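Local coordinates for protein 4-aminobutyrate transaminase (PDB 6WOP) that probably catalyses, as a pyridoxal 5'-phosphate-dependent class-III aminotransferase, the transfer of the amino group of 4-aminobutyrate to 2-oxoglutarate, at residues Ala247-Leu252 and Leu321-Asn326; Leu332-Leu336 and Met356-Glu360. Residue numbers count along the deposited sequence, not the author numbering.

Both contacts draw on helix 321-342: its first turn meets the loop 247-252 in contact 1, and residues 332-336 cover strand 356-361 in contact 2. Their centres lie about 15 Å apart, and along the chain contact 1 closes before contact 2 opens. They nevertheless touch, because R248 CG lies 3.8 Å from M356 CG and T249 CG2 lies 3.9 Å from M356 SD. The helix therefore touches both a loop that follows strand 236-240 of the large, cofactor-binding domain of this fold type I aminotransferase and, further along, the C-terminal small-domain sheet. The centres lie about 14 Å (contact 1) and 18 Å (contact 2) from the chain centre.

Contact 1: residues Ala247-Leu252 and Leu321-Asn326; sequences ARTGKL and LCDRAN
The loop 247-252, between strands 236-240 and 264-267, bends against the first turn of helix 321-342. A type I beta turn runs from A247 to G250, with R248 at phi/psi -54/-39°, T249 at -98/7° and G250 N to A247 O at 3.1 Å; a second bond, A247 N to L252 O at 3.0 Å, draws the ends together. The helix is regular, with A325 N to L321 O at 2.8 Å, and the closest backbone approach is G250 CA to C322 CA, 4.2 Å.

Packing centres on C322 (chi1 -86°), whose SG makes an apolar contact with A247 CB at 3.7 Å, lies 3.4 Å from L252 N and sits unusually tight against K251 C at 3.1 Å. A325 CB faces the turn, 3.3 Å from A247 O and 3.9 Å from G250 CA. Two things call for glycine at 250: at phi/psi 96/0° a CB would jam against the preceding carbonyl O, and an ideal CB would clash with N326 OD1 at 2.0 Å.

In class-III aminotransferases of fold type I, this places a large-domain loop against the start of a helix that packs further along on the C-terminal small-domain sheet. The CA-to-CB bonds of R248 and T249 point away; R248 NH1 hydrogen-bonds Y395 O, R248 also makes a cation-pi contact with Y395, and T249 OG1 hydrogen-bonds H257.

Polar links are slight. N326 (chi1 -72°) gives a weak hydrogen bond from ND2 to G250 O, 3.4 Å at 130°. G250 CA makes a CA-H...O contact with C322 O at 3.5 Å, and one water donates to both N326 OD1 (2.7 Å) and T249 O (3.2 Å).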
loop_
_atom_site.group_PDB
_atom_site.type_symbol
_atom_site.label_atom_id
_atom_site.label_comp_id
_atom_site.label_asym_id
_atom_site.label_seq_id
_atom_site.Cartn_x
_atom_site.Cartn_y
_atom_site.Cartn_z
ATOM N N ALA A 247 -32.396 -9.931 15.345
ATOM C CA ALA A 247 -33.214 -9.873 16.568
ATOM C C ALA A 247 -32.375 -9.897 17.844
ATOM O O ALA A 247 -32.950 -9.773 18.942
ATOM C CB ALA A 247 -34.252 -10.992 16.626
ATOM N N ARG A 248 -31.052 -9.978 17.750
ATOM C CA ARG A 248 -30.211 -10.060 18.956
ATOM C C ARG A 248 -30.477 -8.925 19.940
ATOM O O ARG A 248 -30.491 -9.130 21.156
ATOM C CB ARG A 248 -28.731 -10.049 18.552
ATOM C CG ARG A 248 -27.763 -10.490 19.626
ATOM C CD ARG A 248 -27.822 -12.031 19.787
ATOM N NE ARG A 248 -27.888 -12.372 21.182
ATOM C CZ ARG A 248 -28.195 -13.588 21.611
ATOM N NH1 ARG A 248 -28.458 -14.574 20.722
ATOM N NH2 ARG A 248 -28.290 -13.811 22.921
ATOM N N THR A 249 -30.698 -7.718 19.437
ATOM C CA THR A 249 -30.766 -6.539 20.298
ATOM C C THR A 249 -32.196 -6.168 20.609
ATOM O O THR A 249 -32.432 -5.106 21.176
ATOM C CB THR A 249 -30.075 -5.339 19.651
ATOM O OG1 THR A 249 -30.816 -4.939 18.477
ATOM C CG2 THR A 249 -28.635 -5.704 19.316
ATOM N N GLY A 250 -33.168 -6.996 20.221
ATOM C CA GLY A 250 -34.542 -6.724 20.645
ATOM C C GLY A 250 -35.326 -5.963 19.593
ATOM O O GLY A 250 -36.524 -5.685 19.791
ATOM N N LYS A 251 -34.684 -5.658 18.469
ATOM C CA LYS A 251 -35.321 -5.244 17.220
ATOM C C LYS A 251 -34.569 -5.994 16.141
ATOM O O LYS A 251 -33.531 -6.588 16.423
ATOM C CB LYS A 251 -35.273 -3.715 16.993
ATOM C CG LYS A 251 -36.060 -2.908 18.090
ATOM C CD LYS A 251 -36.000 -1.396 17.764
ATOM C CE LYS A 251 -36.774 -0.547 18.736
ATOM N NZ LYS A 251 -38.206 -0.963 18.710
ATOM N N LEU A 252 -35.072 -5.996 14.900
ATOM C CA LEU A 252 -34.458 -6.904 13.928
ATOM C C LEU A 252 -32.994 -6.542 13.710
ATOM O O LEU A 252 -32.094 -7.399 13.799
ATOM C CB LEU A 252 -35.230 -6.869 12.630
ATOM C CG LEU A 252 -34.804 -7.899 11.575
ATOM C CD1 LEU A 252 -35.010 -9.329 12.117
ATOM C CD2 LEU A 252 -35.577 -7.663 10.285
ATOM N N LEU A 321 -39.406 -13.191 18.471
ATOM C CA LEU A 321 -38.096 -13.323 19.076
ATOM C C LEU A 321 -37.425 -11.984 19.394
ATOM O O LEU A 321 -36.559 -11.969 20.278
ATOM C CB LEU A 321 -37.164 -14.155 18.183
ATOM C CG LEU A 321 -37.580 -15.617 18.032
ATOM C CD1 LEU A 321 -36.498 -16.389 17.237
ATOM C CD2 LEU A 321 -37.927 -16.338 19.350
ATOM N N CYS A 322 -37.796 -10.874 18.737
ATOM C CA CYS A 322 -37.363 -9.565 19.243
ATOM C C CYS A 322 -37.862 -9.350 20.674
ATOM O O CYS A 322 -37.085 -8.977 21.568
ATOM C CB CYS A 322 -37.851 -8.435 18.328
ATOM S SG CYS A 322 -36.675 -8.146 16.916
ATOM N N ASP A 323 -39.149 -9.614 20.917
ATOM C CA ASP A 323 -39.674 -9.479 22.273
ATOM C C ASP A 323 -38.982 -10.442 23.242
ATOM O O ASP A 323 -38.676 -10.064 24.380
ATOM C CB ASP A 323 -41.180 -9.742 22.302
ATOM C CG ASP A 323 -41.998 -8.623 21.704
ATOM O OD1 ASP A 323 -41.561 -7.459 21.640
ATOM O OD2 ASP A 323 -43.113 -8.948 21.283
ATOM N N ARG A 324 -38.768 -11.698 22.829
ATOM C CA ARG A 324 -38.054 -12.635 23.694
ATOM C C ARG A 324 -36.649 -12.138 24.015
ATOM O O ARG A 324 -36.168 -12.318 25.148
ATOM C CB ARG A 324 -37.998 -14.026 23.079
ATOM C CG ARG A 324 -39.300 -14.774 23.261
ATOM C CD ARG A 324 -39.134 -16.247 23.598
ATOM N NE ARG A 324 -38.921 -16.491 25.027
ATOM C CZ ARG A 324 -37.984 -17.317 25.513
ATOM N NH1 ARG A 324 -37.137 -17.984 24.656
ATOM N NH2 ARG A 324 -37.863 -17.422 26.863
ATOM N N ALA A 325 -35.968 -11.532 23.023
ATOM C CA ALA A 325 -34.630 -10.975 23.274
ATOM C C ALA A 325 -34.684 -9.939 24.387
ATOM O O ALA A 325 -33.807 -9.901 25.270
ATOM C CB ALA A 325 -34.066 -10.343 22.000
ATOM N N ASN A 326 -35.694 -9.067 24.356
ATOM C CA ASN A 326 -35.773 -8.066 25.422
ATOM C C ASN A 326 -36.072 -8.706 26.773
ATOM O O ASN A 326 -35.480 -8.315 27.796
ATOM C CB ASN A 326 -36.817 -7.014 25.070
ATOM C CG ASN A 326 -36.330 -6.114 23.952
ATOM O OD1 ASN A 326 -35.137 -5.842 23.865
ATOM N ND2 ASN A 326 -37.236 -5.667 23.087
HETATM O O HOH W 1 -34.550 -3.432 22.839
#

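Contact 2: residues Leu332-Leu336 and Met356-Glu360; sequences LVATL and MVAVE
Helix segment 332-336 lies nearly parallel to strand segment 356-360, their axes 9.6 Å apart at closest approach and 9° from alignment in N-to-C direction. The nearest CA atoms are those of V333 and V357 (7.5 Å) and of L336 and V359 (7.2 Å). L332, in the t,p rotamer, directs its CB toward the strand and brings CD2 to 3.7 Å from V357 CB; it also touches F404 and L408 of helix 401-416. V333 (chi1 t) points sideways, its CG2 3.9 Å from V357 CG1. One turn on from L332, with L336 N to L332 O at 2.9 Å, L336 (m,t) spans two strand residues: CD1 lies 3.8 Å from V357 CG1 and CD2 lies 4.0 Å from V359 CB. Beta alternation (V357 phi/psi -124/142°) turns both valines to the helix and A358 away. This apolar layer of helix on sheet is characteristic of the alpha/beta C-terminal small domain of fold type I aminotransferases.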
loop_
_atom_site.group_PDB
_atom_site.type_symbol
_atom_site.label_atom_id
_atom_site.label_comp_id
_atom_site.label_asym_id
_atom_site.label_seq_id
_atom_site.Cartn_x
_atom_site.Cartn_y
_atom_site.Cartn_z
ATOM N N LEU A 332 -31.488 -11.720 32.390
ATOM C CA LEU A 332 -30.053 -11.850 32.577
ATOM C C LEU A 332 -29.446 -10.601 33.227
ATOM O O LEU A 332 -28.546 -10.721 34.070
ATOM C CB LEU A 332 -29.371 -12.159 31.242
ATOM C CG LEU A 332 -27.834 -11.998 31.182
ATOM C CD1 LEU A 332 -27.130 -12.850 32.193
ATOM C CD2 LEU A 332 -27.309 -12.376 29.776
ATOM N N VAL A 333 -29.879 -9.392 32.840
ATOM C CA VAL A 333 -29.279 -8.204 33.446
ATOM C C VAL A 333 -29.577 -8.154 34.949
ATOM O O VAL A 333 -28.689 -7.872 35.764
ATOM C CB VAL A 333 -29.731 -6.926 32.705
ATOM C CG1 VAL A 333 -29.464 -5.669 33.516
ATOM C CG2 VAL A 333 -28.951 -6.755 31.401
ATOM N N ALA A 334 -30.812 -8.475 35.357
ATOM C CA ALA A 334 -31.110 -8.475 36.785
ATOM C C ALA A 334 -30.236 -9.476 37.530
ATOM O O ALA A 334 -29.877 -9.242 38.686
ATOM C CB ALA A 334 -32.590 -8.779 37.022
ATOM N N THR A 335 -29.967 -10.645 36.929
ATOM C CA THR A 335 -29.053 -11.612 37.537
ATOM C C THR A 335 -27.634 -11.039 37.667
ATOM O O THR A 335 -26.973 -11.222 38.691
ATOM C CB THR A 335 -29.047 -12.889 36.701
ATOM O OG1 THR A 335 -30.227 -13.614 37.000
ATOM C CG2 THR A 335 -27.929 -13.804 37.063
ATOM N N LEU A 336 -27.139 -10.363 36.623
ATOM C CA LEU A 336 -25.810 -9.764 36.697
ATOM C C LEU A 336 -25.755 -8.688 37.774
ATOM O O LEU A 336 -24.720 -8.507 38.442
ATOM C CB LEU A 336 -25.442 -9.182 35.341
ATOM C CG LEU A 336 -25.352 -10.305 34.291
ATOM C CD1 LEU A 336 -24.988 -9.660 33.006
ATOM C CD2 LEU A 336 -24.256 -11.227 34.663
ATOM N N MET A 356 -28.113 -8.732 23.472
ATOM C CA MET A 356 -26.677 -8.548 23.322
ATOM C C MET A 356 -26.199 -7.994 24.663
ATOM O O MET A 356 -26.189 -6.772 24.877
ATOM C CB MET A 356 -26.354 -7.619 22.155
ATOM C CG MET A 356 -25.277 -8.159 21.295
ATOM S SD MET A 356 -25.075 -7.248 19.804
ATOM C CE MET A 356 -23.420 -7.769 19.452
ATOM N N VAL A 357 -25.858 -8.913 25.590
ATOM C CA VAL A 357 -25.533 -8.609 26.985
ATOM C C VAL A 357 -24.150 -9.146 27.316
ATOM O O VAL A 357 -23.799 -10.264 26.915
ATOM C CB VAL A 357 -26.557 -9.225 27.981
ATOM C CG1 VAL A 357 -26.208 -8.821 29.469
ATOM C CG2 VAL A 357 -27.954 -8.824 27.633
ATOM N N ALA A 358 -23.400 -8.381 28.116
ATOM C CA ALA A 358 -22.072 -8.790 28.554
ATOM C C ALA A 358 -21.820 -8.296 29.967
ATOM O O ALA A 358 -22.322 -7.245 30.364
ATOM C CB ALA A 358 -20.982 -8.230 27.640
ATOM N N VAL A 359 -20.957 -9.011 30.695
ATOM C CA VAL A 359 -20.477 -8.587 32.009
ATOM C C VAL A 359 -18.950 -8.477 31.957
ATOM O O VAL A 359 -18.273 -9.367 31.430
ATOM C CB VAL A 359 -20.931 -9.529 33.127
ATOM C CG1 VAL A 359 -20.294 -10.911 32.995
ATOM C CG2 VAL A 359 -20.639 -8.886 34.495
ATOM N N GLU A 360 -18.412 -7.358 32.421
ATOM C CA GLU A 360 -16.960 -7.172 32.434
ATOM C C GLU A 360 -16.456 -7.373 33.853
ATOM O O GLU A 360 -17.064 -6.889 34.829
ATOM C CB GLU A 360 -16.519 -5.789 31.941
ATOM C CG GLU A 360 -14.975 -5.636 31.916
ATOM C CD GLU A 360 -14.547 -4.506 31.014
ATOM O OE1 GLU A 360 -13.406 -3.993 31.123
ATOM O OE2 GLU A 360 -15.400 -4.101 30.221
#